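Local coordinates for mitochondrial RNA-binding protein 2 (Trypanosoma brucei, PDB 2GIA), which binds guide RNA together with its partner MRP1 and probably acts as a matchmaker that helps guide RNA pair with mRNA in mitochondrial RNA editing, at residues 123-128 with 139-144; 46-51 with 170-175. One frame throughout, in Å; residues are numbered along the deposited sequence.

Contact 1 of 2, residues 123-128 with 139-144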
loop_
_atom_site.group_PDB
_atom_site.type_symbol
_atom_site.label_atom_id
_atom_site.label_comp_id
_atom_site.label_asym_id
_atom_site.label_seq_id
_atom_site.Cartn_x
_atom_site.Cartn_y
_atom_site.Cartn_z
ATOM N N THR D 123 16.732 12.921 25.216
ATOM C CA THR D 123 15.679 11.915 25.303
ATOM C C THR D 123 16.116 10.487 25.580
ATOM O O THR D 123 17.114 10.007 25.051
ATOM C CB THR D 123 14.832 11.887 24.011
ATOM O OG1 THR D 123 15.646 11.469 22.911
ATOM C CG2 THR D 123 14.292 13.249 23.710
ATOM N N ASN D 124 15.350 9.817 26.428
ATOM C CA ASN D 124 15.582 8.421 26.757
ATOM C C ASN D 124 14.180 7.782 26.699
ATOM O O ASN D 124 13.401 7.866 27.647
ATOM C CB ASN D 124 16.222 8.305 28.152
ATOM C CG ASN D 124 16.196 6.891 28.701
ATOM O OD1 ASN D 124 16.113 5.917 27.947
ATOM N ND2 ASN D 124 16.281 6.768 30.031
ATOM N N ALA D 125 13.855 7.143 25.578
ATOM C CA ALA D 125 12.518 6.542 25.438
ATOM C C ALA D 125 12.502 5.114 24.930
ATOM O O ALA D 125 13.469 4.660 24.296
ATOM C CB ALA D 125 11.665 7.410 24.510
ATOM N N THR D 126 11.402 4.411 25.228
ATOM C CA THR D 126 11.173 3.039 24.756
ATOM C C THR D 126 9.769 2.950 24.136
ATOM O O THR D 126 8.853 3.711 24.519
ATOM C CB THR D 126 11.234 1.944 25.900
ATOM O OG1 THR D 126 10.087 2.060 26.751
ATOM C CG2 THR D 126 12.534 2.080 26.700
ATOM N N PHE D 127 9.602 2.020 23.190
ATOM C CA PHE D 127 8.312 1.795 22.546
ATOM C C PHE D 127 8.195 0.282 22.592
ATOM O O PHE D 127 9.013 -0.420 22.027
ATOM C CB PHE D 127 8.321 2.302 21.075
ATOM C CG PHE D 127 6.995 2.175 20.392
ATOM C CD1 PHE D 127 5.979 3.100 20.651
ATOM C CD2 PHE D 127 6.742 1.116 19.522
ATOM C CE1 PHE D 127 4.705 2.981 20.055
ATOM C CE2 PHE D 127 5.490 0.979 18.925
ATOM C CZ PHE D 127 4.461 1.919 19.191
ATOM N N THR D 128 7.141 -0.202 23.232
ATOM C CA THR D 128 6.959 -1.616 23.420
ATOM C C THR D 128 5.496 -1.982 23.334
ATOM O O THR D 128 4.619 -1.109 23.433
ATOM C CB THR D 128 7.446 -1.970 24.847
ATOM O OG1 THR D 128 6.674 -1.204 25.778
ATOM C CG2 THR D 128 8.906 -1.552 25.045
ATOM N N LEU D 139 4.408 4.215 24.429
ATOM C CA LEU D 139 5.575 5.079 24.258
ATOM C C LEU D 139 5.829 5.679 25.681
ATOM O O LEU D 139 4.934 6.320 26.251
ATOM C CB LEU D 139 5.282 6.235 23.276
ATOM C CG LEU D 139 6.408 7.284 23.101
ATOM C CD1 LEU D 139 7.649 6.611 22.613
ATOM C CD2 LEU D 139 6.017 8.408 22.132
ATOM N N LYS D 140 7.006 5.410 26.247
ATOM C CA LYS D 140 7.417 5.905 27.590
ATOM C C LYS D 140 8.697 6.685 27.356
ATOM O O LYS D 140 9.643 6.165 26.753
ATOM C CB LYS D 140 7.759 4.757 28.541
ATOM C CG LYS D 140 6.720 3.668 28.669
ATOM C CD LYS D 140 7.365 2.411 29.265
ATOM C CE LYS D 140 6.435 1.197 29.287
ATOM N NZ LYS D 140 7.195 0.018 29.811
ATOM N N CYS D 141 8.752 7.914 27.855
ATOM C CA CYS D 141 9.914 8.738 27.621
ATOM C C CYS D 141 10.260 9.618 28.817
ATOM O O CYS D 141 9.379 10.073 29.543
ATOM C CB CYS D 141 9.636 9.636 26.414
ATOM S SG CYS D 141 11.008 10.727 25.904
ATOM N N THR D 142 11.549 9.841 29.014
ATOM C CA THR D 142 12.002 10.735 30.071
ATOM C C THR D 142 12.809 11.763 29.310
ATOM O O THR D 142 13.857 11.439 28.775
ATOM C CB THR D 142 12.928 10.032 31.079
ATOM O OG1 THR D 142 13.928 9.289 30.377
ATOM C CG2 THR D 142 12.152 9.107 31.947
ATOM N N SER D 143 12.304 12.986 29.211
ATOM C CA SER D 143 13.034 14.042 28.500
ATOM C C SER D 143 13.878 14.867 29.475
ATOM O O SER D 143 13.582 14.917 30.678
ATOM C CB SER D 143 12.068 14.994 27.778
ATOM O OG SER D 143 11.344 14.327 26.753
ATOM N N THR D 144 14.924 15.499 28.946
ATOM C CA THR D 144 15.804 16.349 29.747
ATOM C C THR D 144 16.273 17.544 28.927
ATOM O O THR D 144 16.424 17.456 27.704
ATOM C CB THR D 144 17.052 15.598 30.266
ATOM O OG1 THR D 144 17.810 15.099 29.159
ATOM C CG2 THR D 144 16.643 14.442 31.180
#
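Two antiparallel strands, 123-128 and 139-144, pair as the arms of a beta hairpin in the middle of a four-stranded sheet, flanked by strands 116-119 and 160-168. The hydrogen-bonded pair T126 and K140 is nearly ideal: K140 N lies 3.0 Å from T126 O with an N-H...O angle of 174°, and both donors lie almost along the C=O axes. At N124 and T142 the bonds bend. There N124 O accepts twice, from T142 N above the carbonyl plane at 3.0 Å and from T142 OG1 on an in-plane lone pair at 3.1 Å. A chi1 of 48° puts OG1 in the crowded position between its own N and carbonyl carbon, beside N124; threonine suits because its hydroxyl sits on the beta carbon. On the same polar face the extended K140 chain crosses T126 obliquely. The buried face is largely apolar, S143 OG, bound to W164 NE1, being its polar exception. Small A125 sets its CB 3.6 Å from C141 CB. F127 and L139 cross at about a right angle, and helix 101-109 covers F127. One polar and one buried, largely apolar face mark an amphipathic antiparallel sheet, here in a Whirly-like fold of the PC4-like clan.

Contact 2 of 2, residues 46-51 with 170-175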
loop_
_atom_site.group_PDB
_atom_site.type_symbol
_atom_site.label_atom_id
_atom_site.label_comp_id
_atom_site.label_asym_id
_atom_site.label_seq_id
_atom_site.Cartn_x
_atom_site.Cartn_y
_atom_site.Cartn_z
ATOM N N PHE D 46 -0.436 12.895 12.011
ATOM C CA PHE D 46 -1.727 12.468 12.570
ATOM C C PHE D 46 -1.662 12.827 14.059
ATOM O O PHE D 46 -0.580 13.010 14.597
ATOM C CB PHE D 46 -2.064 10.984 12.383
ATOM C CG PHE D 46 -1.178 10.030 13.131
ATOM C CD1 PHE D 46 -1.610 9.459 14.333
ATOM C CD2 PHE D 46 0.080 9.664 12.611
ATOM C CE1 PHE D 46 -0.813 8.534 15.023
ATOM C CE2 PHE D 46 0.888 8.725 13.304
ATOM C CZ PHE D 46 0.435 8.169 14.508
ATOM N N ASP D 47 -2.811 12.946 14.718
ATOM C CA ASP D 47 -2.816 13.317 16.139
ATOM C C ASP D 47 -3.265 12.164 16.995
ATOM O O ASP D 47 -4.177 11.414 16.578
ATOM C CB ASP D 47 -3.796 14.467 16.362
ATOM C CG ASP D 47 -3.551 15.620 15.450
ATOM O OD1 ASP D 47 -2.376 15.998 15.282
ATOM O OD2 ASP D 47 -4.536 16.168 14.897
ATOM N N VAL D 48 -2.666 12.010 18.180
ATOM C CA VAL D 48 -3.088 10.966 19.115
ATOM C C VAL D 48 -3.660 11.857 20.233
ATOM O O VAL D 48 -2.921 12.509 20.970
ATOM C CB VAL D 48 -1.910 10.106 19.629
ATOM C CG1 VAL D 48 -2.403 9.145 20.778
ATOM C CG2 VAL D 48 -1.357 9.229 18.474
ATOM N N VAL D 49 -4.988 11.894 20.323
ATOM C CA VAL D 49 -5.678 12.782 21.244
ATOM C C VAL D 49 -6.181 12.093 22.503
ATOM O O VAL D 49 -6.958 11.143 22.435
ATOM C CB VAL D 49 -6.848 13.461 20.505
ATOM C CG1 VAL D 49 -7.398 14.626 21.329
ATOM C CG2 VAL D 49 -6.393 13.940 19.120
ATOM N N HIS D 50 -5.731 12.578 23.652
ATOM C CA HIS D 50 -6.136 12.003 24.935
ATOM C C HIS D 50 -6.582 13.106 25.918
ATOM O O HIS D 50 -5.982 13.295 26.984
ATOM C CB HIS D 50 -4.983 11.191 25.538
ATOM C CG HIS D 50 -4.552 10.025 24.695
ATOM N ND1 HIS D 50 -5.422 9.331 23.872
ATOM C CD2 HIS D 50 -3.365 9.378 24.612
ATOM C CE1 HIS D 50 -4.790 8.304 23.330
ATOM N NE2 HIS D 50 -3.539 8.308 23.763
ATOM N N TRP D 51 -7.609 13.847 25.511
ATOM C CA TRP D 51 -8.181 14.937 26.297
ATOM C C TRP D 51 -8.851 14.412 27.560
ATOM O O TRP D 51 -9.334 13.281 27.613
ATOM C CB TRP D 51 -9.254 15.659 25.493
ATOM C CG TRP D 51 -8.800 16.384 24.281
ATOM C CD1 TRP D 51 -9.493 16.519 23.118
ATOM C CD2 TRP D 51 -7.621 17.171 24.141
ATOM N NE1 TRP D 51 -8.824 17.352 22.260
ATOM C CE2 TRP D 51 -7.667 17.767 22.860
ATOM C CE3 TRP D 51 -6.528 17.436 24.970
ATOM C CZ2 TRP D 51 -6.660 18.613 22.384
ATOM C CZ3 TRP D 51 -5.524 18.281 24.499
ATOM C CH2 TRP D 51 -5.602 18.859 23.215
ATOM N N VAL D 170 -5.618 0.042 19.694
ATOM C CA VAL D 170 -5.587 -0.670 18.423
ATOM C C VAL D 170 -5.626 0.245 17.211
ATOM O O VAL D 170 -4.894 0.015 16.255
ATOM C CB VAL D 170 -6.735 -1.663 18.298
ATOM C CG1 VAL D 170 -6.699 -2.341 16.937
ATOM C CG2 VAL D 170 -6.617 -2.688 19.378
ATOM N N ALA D 171 -6.492 1.243 17.242
ATOM C CA ALA D 171 -6.606 2.190 16.126
ATOM C C ALA D 171 -5.370 3.068 16.004
ATOM O O ALA D 171 -4.842 3.252 14.921
ATOM C CB ALA D 171 -7.853 3.075 16.294
ATOM N N GLU D 172 -4.930 3.639 17.115
ATOM C CA GLU D 172 -3.765 4.534 17.109
ATOM C C GLU D 172 -2.477 3.845 16.684
ATOM O O GLU D 172 -1.618 4.465 16.033
ATOM C CB GLU D 172 -3.618 5.172 18.518
ATOM C CG GLU D 172 -4.861 6.005 18.850
ATOM C CD GLU D 172 -5.042 6.323 20.372
ATOM O OE1 GLU D 172 -4.522 5.575 21.227
ATOM O OE2 GLU D 172 -5.723 7.321 20.684
ATOM N N SER D 173 -2.336 2.571 17.041
ATOM C CA SER D 173 -1.163 1.804 16.690
ATOM C C SER D 173 -1.188 1.529 15.184
ATOM O O SER D 173 -0.158 1.595 14.513
ATOM C CB SER D 173 -1.171 0.470 17.439
ATOM O OG SER D 173 -1.036 0.705 18.827
ATOM N N LEU D 174 -2.372 1.194 14.670
ATOM C CA LEU D 174 -2.527 0.945 13.226
ATOM C C LEU D 174 -2.194 2.247 12.502
ATOM O O LEU D 174 -1.507 2.248 11.490
ATOM C CB LEU D 174 -3.982 0.529 12.942
ATOM C CG LEU D 174 -4.340 0.146 11.507
ATOM C CD1 LEU D 174 -3.298 -0.830 10.969
ATOM C CD2 LEU D 174 -5.742 -0.521 11.494
ATOM N N MET D 175 -2.684 3.373 13.022
ATOM C CA MET D 175 -2.372 4.654 12.410
ATOM C C MET D 175 -0.877 4.897 12.372
ATOM O O MET D 175 -0.358 5.350 11.367
ATOM C CB MET D 175 -3.033 5.808 13.160
ATOM C CG MET D 175 -4.537 5.862 12.973
ATOM S SD MET D 175 -5.336 7.098 14.065
ATOM C CE MET D 175 -4.745 8.459 13.194
HETATM O O HOH W 1 -6.439 9.410 19.170
#
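A buried carboxylate meets a histidine ring through carbon rather than nitrogen: E172 OE2 lies 3.0 Å from H50 CE1, at the ring edge and near its plane. The two side chains approach tip to tip, with ring and carboxylate planes turned 56° apart. Both ring nitrogens are directed to backbone carbonyls: NE2 hydrogen-bonds E167 O, and ND1 makes a weak bond to V49 O, with an N-H...O angle of only 122°. This leaves the polarised C-H between them to face the acid. Two nitrogens both facing carbonyl oxygens, with the carboxylate near, would be consistent with an imidazolium carrying both protons, a state open to histidine. A water completes the polar patch, donating to E172 OE2 at 2.7 Å and accepting from V49 N at 3.1 Å, so it links the edge strand's backbone to the helix. Glutamate has the length to get there: its chain is extended beyond CG and carries the carboxylate past V48, whose CG1 lies beside OE2.

This is helix-on-sheet packing, in which the start of the C-terminal helix 170-187 runs roughly antiparallel to strand 45-50; the axes of 46-50 and 170-175 approach to 9.8 Å. Toward F46 and M175 the contact becomes apolar. M175 sets its CB over one face of the F46 ring, 4.3 Å from the centroid, as a CH-pi contact. The bend at chi3 (72°) then curls the methyl back, bringing CE to 3.5 Å from F46 CD1. Separately, M175 SD makes an oblique Met-aromatic contact, 5.4 Å from the F46 ring centroid. Methionine's flexible, polarisable chain moulds itself to the flat ring, which F179 meets edge-to-face. The chain of mitochondrial RNA-binding protein 1 also packs here, its H71 against F46 and its A75 against M175.

In the fold
Contact 1 joins neighbours within one sheet, whereas contact 2 packs the C-terminal helix against the edge strand of the other. Along the chain the hairpin 123-128/139-144 is nested inside the loop closed by 46-51/170-175; their centres lie about 17 Å apart and the two do not touch. Strand 160-168 connects them: its W164 meets L139 and C141, while its V166 and F168 meet V48. Contact 1 is partly buried and relies on regular backbone hydrogen bonds, with a polar outer face. Contact 2, nearer the chain centre and mostly buried, has no direct hydrogen bond between its segments, using water, a carboxylate-imidazole approach and aromatic packing beside the partner protein instead.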